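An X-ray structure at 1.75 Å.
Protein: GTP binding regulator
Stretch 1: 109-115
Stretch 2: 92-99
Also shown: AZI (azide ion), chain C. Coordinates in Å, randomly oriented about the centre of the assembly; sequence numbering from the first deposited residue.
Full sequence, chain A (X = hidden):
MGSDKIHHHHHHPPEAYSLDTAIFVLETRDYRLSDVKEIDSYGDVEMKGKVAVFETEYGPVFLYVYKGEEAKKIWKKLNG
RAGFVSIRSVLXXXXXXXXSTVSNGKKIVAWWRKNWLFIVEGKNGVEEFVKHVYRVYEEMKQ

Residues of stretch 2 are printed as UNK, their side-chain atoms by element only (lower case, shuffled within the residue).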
ATOM      1  N   VAL A 109       0.558   2.130   7.250  1.00 22.56           N
ATOM      2  CA  VAL A 109       0.672   3.264   6.345  1.00 22.19           C
ATOM      3  C   VAL A 109      -0.173   2.984   5.097  1.00 24.87           C
ATOM      4  O   VAL A 109      -0.030   1.933   4.453  1.00 24.09           O
ATOM      5  CB  VAL A 109       2.134   3.485   5.963  1.00 21.39           C
ATOM      6  CG1 VAL A 109       2.275   4.604   4.973  1.00 24.94           C
ATOM      7  CG2 VAL A 109       3.021   3.731   7.199  1.00 25.01           C
ATOM      8  N   ALA A 110      -1.072   3.899   4.746  1.00 23.37           N
ATOM      9  CA  ALA A 110      -2.004   3.653   3.649  1.00 20.56           C
ATOM     10  C   ALA A 110      -2.029   4.893   2.762  1.00 21.45           C
ATOM     11  O   ALA A 110      -2.179   6.001   3.281  1.00 22.06           O
ATOM     12  CB  ALA A 110      -3.385   3.376   4.172  1.00 23.96           C
ATOM     13  N   TRP A 111      -1.921   4.695   1.445  1.00 23.28           N
ATOM     14  CA  TRP A 111      -1.954   5.839   0.531  1.00 21.61           C
ATOM     15  C   TRP A 111      -2.678   5.481  -0.755  1.00 22.78           C
ATOM     16  O   TRP A 111      -2.767   4.303  -1.134  1.00 24.43           O
ATOM     17  CB  TRP A 111      -0.532   6.370   0.267  1.00 23.88           C
ATOM     18  CG  TRP A 111       0.387   5.531  -0.578  1.00 22.83           C
ATOM     19  CD1 TRP A 111       0.631   5.689  -1.900  1.00 23.63           C
ATOM     20  CD2 TRP A 111       1.173   4.384  -0.166  1.00 21.00           C
ATOM     21  NE1 TRP A 111       1.504   4.741  -2.340  1.00 23.57           N
ATOM     22  CE2 TRP A 111       1.853   3.924  -1.302  1.00 25.19           C
ATOM     23  CE3 TRP A 111       1.341   3.700   1.035  1.00 24.05           C
ATOM     24  CZ2 TRP A 111       2.724   2.843  -1.257  1.00 23.05           C
ATOM     25  CZ3 TRP A 111       2.198   2.621   1.074  1.00 24.73           C
ATOM     26  CH2 TRP A 111       2.870   2.201  -0.061  1.00 22.49           C
ATOM     27  N   TRP A 112      -3.234   6.511  -1.387  1.00 22.96           N
ATOM     28  CA  TRP A 112      -3.917   6.367  -2.658  1.00 21.10           C
ATOM     29  C   TRP A 112      -3.482   7.495  -3.590  1.00 20.60           C
ATOM     30  O   TRP A 112      -3.126   8.596  -3.143  1.00 20.18           O
ATOM     31  CB  TRP A 112      -5.450   6.315  -2.520  1.00 20.67           C
ATOM     32  CG  TRP A 112      -6.081   7.671  -2.464  1.00 20.85           C
ATOM     33  CD1 TRP A 112      -6.215   8.472  -1.366  1.00 24.14           C
ATOM     34  CD2 TRP A 112      -6.529   8.438  -3.576  1.00 21.45           C
ATOM     35  NE1 TRP A 112      -6.761   9.661  -1.719  1.00 20.96           N
ATOM     36  CE2 TRP A 112      -6.981   9.673  -3.074  1.00 21.17           C
ATOM     37  CE3 TRP A 112      -6.653   8.185  -4.939  1.00 21.71           C
ATOM     38  CZ2 TRP A 112      -7.519  10.670  -3.897  1.00 23.15           C
ATOM     39  CZ3 TRP A 112      -7.196   9.181  -5.759  1.00 22.72           C
ATOM     40  CH2 TRP A 112      -7.597  10.414  -5.238  1.00 22.60           C
ATOM     41  N   ARG A 113      -3.511   7.180  -4.877  1.00 20.81           N
ATOM     42  CA  ARG A 113      -3.336   8.150  -5.937  1.00 21.88           C
ATOM     43  C   ARG A 113      -3.779   7.486  -7.233  1.00 21.39           C
ATOM     44  O   ARG A 113      -3.606   6.275  -7.413  1.00 22.71           O
ATOM     45  CB  ARG A 113      -1.899   8.634  -6.014  1.00 23.14           C
ATOM     46  CG  ARG A 113      -1.703   9.878  -6.915  1.00 23.06           C
ATOM     47  CD  ARG A 113      -0.281  10.439  -6.747  1.00 22.21           C
ATOM     48  NE  ARG A 113      -0.044  11.693  -7.479  1.00 21.35           N
ATOM     49  CZ  ARG A 113       0.224  11.787  -8.785  1.00 24.93           C
ATOM     50  NH1 ARG A 113       0.287  10.699  -9.543  1.00 26.02           N
ATOM     51  NH2 ARG A 113       0.428  12.973  -9.349  1.00 23.90           N
ATOM     52  N   LYS A 114      -4.350   8.271  -8.122  1.00 22.01           N
ATOM     53  CA  LYS A 114      -4.908   7.772  -9.371  1.00 21.71           C
ATOM     54  C   LYS A 114      -5.819   6.557  -9.083  1.00 23.73           C
ATOM     55  O   LYS A 114      -6.778   6.689  -8.332  1.00 23.02           O
ATOM     56  CB  LYS A 114      -3.782   7.445 -10.376  1.00 23.01           C
ATOM     57  CG  LYS A 114      -2.925   8.669 -10.782  1.00 23.08           C
ATOM     58  CD  LYS A 114      -3.723   9.714 -11.521  1.00 24.37           C
ATOM     59  CE  LYS A 114      -2.829  10.869 -12.050  1.00 24.72           C
ATOM     60  NZ  LYS A 114      -3.635  11.899 -12.775  1.00 26.03           N
ATOM     61  N   ASN A 115      -5.510   5.406  -9.686  1.00 22.42           N
ATOM     62  CA  ASN A 115      -6.327   4.206  -9.583  1.00 22.96           C
ATOM     63  C   ASN A 115      -5.705   3.144  -8.650  1.00 20.83           C
ATOM     64  O   ASN A 115      -6.027   1.954  -8.761  1.00 23.13           O
ATOM     65  CB  ASN A 115      -6.642   3.609 -10.958  1.00 25.15           C
ATOM     66  CG  ASN A 115      -5.399   3.236 -11.757  1.00 27.50           C
ATOM     67  OD1 ASN A 115      -4.361   3.886 -11.644  1.00 25.65           O
ATOM     68  ND2 ASN A 115      -5.524   2.208 -12.618  1.00 24.52           N
ATOM     69  N   UNK A  92      -4.648  14.602   3.335  1.00 19.51           N
ATOM     70  CA  UNK A  92      -5.857  14.312   2.552  1.00 20.57           C
ATOM     71  C   UNK A  92      -6.036  15.418   1.516  1.00 20.43           C
ATOM     72  O   UNK A  92      -6.518  16.507   1.825  1.00 21.40           O
ATOM     73  o   UNK A  92      -8.452  13.644   1.588  1.00 29.64           O
ATOM     74  c   UNK A  92      -8.368  13.819   2.825  1.00 30.36           C
ATOM     75  o   UNK A  92      -9.365  13.660   3.564  1.00 39.18           O
ATOM     76  c   UNK A  92      -7.066  14.263   3.506  1.00 24.22           C
ATOM     77  N   UNK A  93      -5.612  15.143   0.291  1.00 20.55           N
ATOM     78  CA  UNK A  93      -5.699  16.117  -0.786  1.00 19.24           C
ATOM     79  C   UNK A  93      -6.736  15.639  -1.796  1.00 20.82           C
ATOM     80  O   UNK A  93      -7.150  14.483  -1.770  1.00 21.38           O
ATOM     81  c   UNK A  93      -3.462  18.003   0.044  1.00 23.10           C
ATOM     82  c   UNK A  93      -4.313  16.259  -1.444  1.00 19.40           C
ATOM     83  c   UNK A  93      -3.170  16.625  -0.512  1.00 20.85           C
ATOM     84  c   UNK A  93      -1.842  16.607  -1.269  1.00 22.20           C
ATOM     85  N   UNK A  94      -7.195  16.537  -2.673  1.00 21.14           N
ATOM     86  CA  UNK A  94      -8.216  16.079  -3.624  1.00 20.41           C
ATOM     87  C   UNK A  94      -7.817  14.861  -4.422  1.00 21.83           C
ATOM     88  O   UNK A  94      -8.628  13.958  -4.603  1.00 21.63           O
ATOM     89  c   UNK A  94      -8.130  18.444  -3.644  1.00 20.22           C
ATOM     90  c   UNK A  94      -8.436  17.297  -4.513  1.00 19.08           C
ATOM     91  c   UNK A  94      -6.977  17.990  -2.781  1.00 21.02           C
ATOM     92  N   UNK A  95      -6.557  14.799  -4.841  1.00 20.56           N
ATOM     93  CA  UNK A  95      -6.126  13.774  -5.772  1.00 21.34           C
ATOM     94  C   UNK A  95      -5.164  12.757  -5.206  1.00 19.92           C
ATOM     95  O   UNK A  95      -4.656  11.903  -5.946  1.00 22.07           O
ATOM     96  n   UNK A  95      -6.020  16.288  -8.439  1.00 23.35           N
ATOM     97  c   UNK A  95      -5.490  14.483  -6.957  1.00 23.33           C
ATOM     98  c   UNK A  95      -6.499  15.313  -7.717  1.00 24.22           C
ATOM     99  o   UNK A  95      -7.718  15.047  -7.663  1.00 22.94           O
ATOM    100  N   UNK A  96      -4.863  12.852  -3.909  1.00 22.21           N
ATOM    101  CA  UNK A  96      -4.069  11.838  -3.260  1.00 20.37           C
ATOM    102  C   UNK A  96      -4.179  11.951  -1.769  1.00 21.75           C
ATOM    103  O   UNK A  96      -4.516  12.994  -1.251  1.00 20.64           O
ATOM    104  c   UNK A  96      -2.575  11.907  -3.645  1.00 22.37           C
ATOM    105 se   UNK A  96      -0.007  13.080  -3.340  1.00 28.91          SE
ATOM    106  c   UNK A  96      -1.993  13.243  -3.509  1.00 23.41           C
ATOM    107  c   UNK A  96       0.038  12.443  -1.459  1.00 31.05           C
ATOM    108  N   UNK A  97      -3.851  10.864  -1.079  1.00 20.47           N
ATOM    109  CA  UNK A  97      -3.863  10.864   0.360  1.00 21.43           C
ATOM    110  C   UNK A  97      -2.921   9.835   0.939  1.00 20.51           C
ATOM    111  O   UNK A  97      -2.600   8.827   0.290  1.00 21.07           O
ATOM    112  N   UNK A  98      -2.492  10.094   2.167  1.00 21.73           N
ATOM    113  CA  UNK A  98      -1.664   9.192   2.915  1.00 22.77           C
ATOM    114  C   UNK A  98      -2.009   9.341   4.396  1.00 21.67           C
ATOM    115  O   UNK A  98      -2.146  10.456   4.884  1.00 20.96           O
ATOM    116  c   UNK A  98       3.161   8.170   4.098  1.00 33.13           C
ATOM    117  c   UNK A  98       0.755   8.634   3.501  1.00 26.31           C
ATOM    118  c   UNK A  98       2.216   9.083   3.329  1.00 28.95           C
ATOM    119  c   UNK A  98      -0.189   9.540   2.715  1.00 22.75           C
ATOM    120  n   UNK A  98       4.615   8.499   3.898  1.00 34.51           N
ATOM    121  N   UNK A  99      -2.165   8.221   5.091  1.00 20.00           N
ATOM    122  CA  UNK A  99      -2.197   8.236   6.544  1.00 21.54           C
ATOM    123  C   UNK A  99      -1.241   7.232   7.133  1.00 22.56           C
ATOM    124  O   UNK A  99      -0.883   6.244   6.496  1.00 21.66           O
ATOM    125  c   UNK A  99      -4.266   6.752   6.944  1.00 22.28           C
ATOM    126  c   UNK A  99      -3.615   8.108   7.130  1.00 22.59           C
ATOM    127  c   UNK A  99      -5.296   6.584   6.032  1.00 22.44           C
ATOM    128  c   UNK A  99      -3.920   5.659   7.768  1.00 25.75           C
ATOM    129  c   UNK A  99      -5.579   4.263   6.666  1.00 25.50           C
ATOM    130  c   UNK A  99      -5.950   5.346   5.877  1.00 23.29           C
ATOM    131  c   UNK A  99      -4.564   4.413   7.614  1.00 25.26           C
TER
HETATM  132  N1  AZI C   2      -1.886  13.978 -13.163  1.00 40.98           N
HETATM  133  N2  AZI C   2      -2.056  15.139 -13.413  1.00 42.00           N
HETATM  134  N3  AZI C   2      -1.789  16.305 -13.552  1.00 37.00           N
HETATM  135  O   HOH W   1      -7.563  12.153  -0.415  1.00 15.42           O
HETATM  136  O   HOH W   2      -5.272  11.024  -8.424  1.00 12.67           O

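Position 92 carries two side-chain carbons, the second bonded to two oxygens. It makes no direct contact with stretch 1, but one oxygen lies 2.7 Å from water 1, which in turn accepts a hydrogen bond from Trp-112 NE1 (2.9 Å from the water oxygen). The residue is Asp-92, and the oxygen is OD1.

Position 93 has four carbons forked at the second, and they stay clear of stretch 1; its backbone O receives a hydrogen bond from water 1, 2.7 Å away. This is Leu-93. Its N donates to the backbone O of position 96 (2.9 Å).

At position 94 three carbons close a ring onto the backbone N, which identifies Pro-94. The CA-to-CB bond points away from stretch 1, while the backbone O of Pro-94 sits at the edge of the Trp-112 indole, 3.5 Å from CZ2.

Position 95 has two carbons, the second bearing one oxygen and one nitrogen: Asn-95. Its CA-to-CB bond also points away, and its backbone does the work. The O of Asn-95 lies over the indole face, 3.4 Å from Trp-112 CH2, and accepts a hydrogen bond from water 2 (2.7 Å), which accepts one from Lys-114 N (2.9 Å from the water oxygen).

Position 96 is an unbranched chain of two carbons, selenium and a terminal carbon. Its CB lies 3.9 Å from Arg-113 CG, and the selenium lies at the edge of the guanidinium. It is Met-96, modelled as selenomethionine.

Position 97 has no side-chain atoms and is Gly-97. An ideal CB here would fall 3.1 Å from Trp-112 NE1, so the bare backbone leaves room for the indole.

Position 98 extends four carbons in a row to a nitrogen, all torsions t. Its CB is 4.0 Å from Trp-111 CB, and the fourth carbon is 3.8 Å from Val-109 CG1. This is Lys-98.

Position 99 has one carbon leading to a six-carbon ring, whose face covers Ala-110 CB: Phe-99, with CZ 3.4 Å from that CB.

The two strands run antiparallel, joined by paired backbone hydrogen bonds. Ala-110 N to Phe-99 O and Phe-99 N to Ala-110 O are both 2.9 Å; Trp-112 N to Gly-97 O is 2.9 Å and Gly-97 N to Trp-112 O 3.2 Å. Trp-111 and Lys-98 share one face of the sheet, Ala-110, Phe-99 and Trp-112 the other. There the indole reaches back along stretch 2, passing beside Gly-97, and takes Met-96 CA over one face (4.0 Å from CA to the centroid of the five-membered ring).

Stretch 2 92-99: DLPNMGKF
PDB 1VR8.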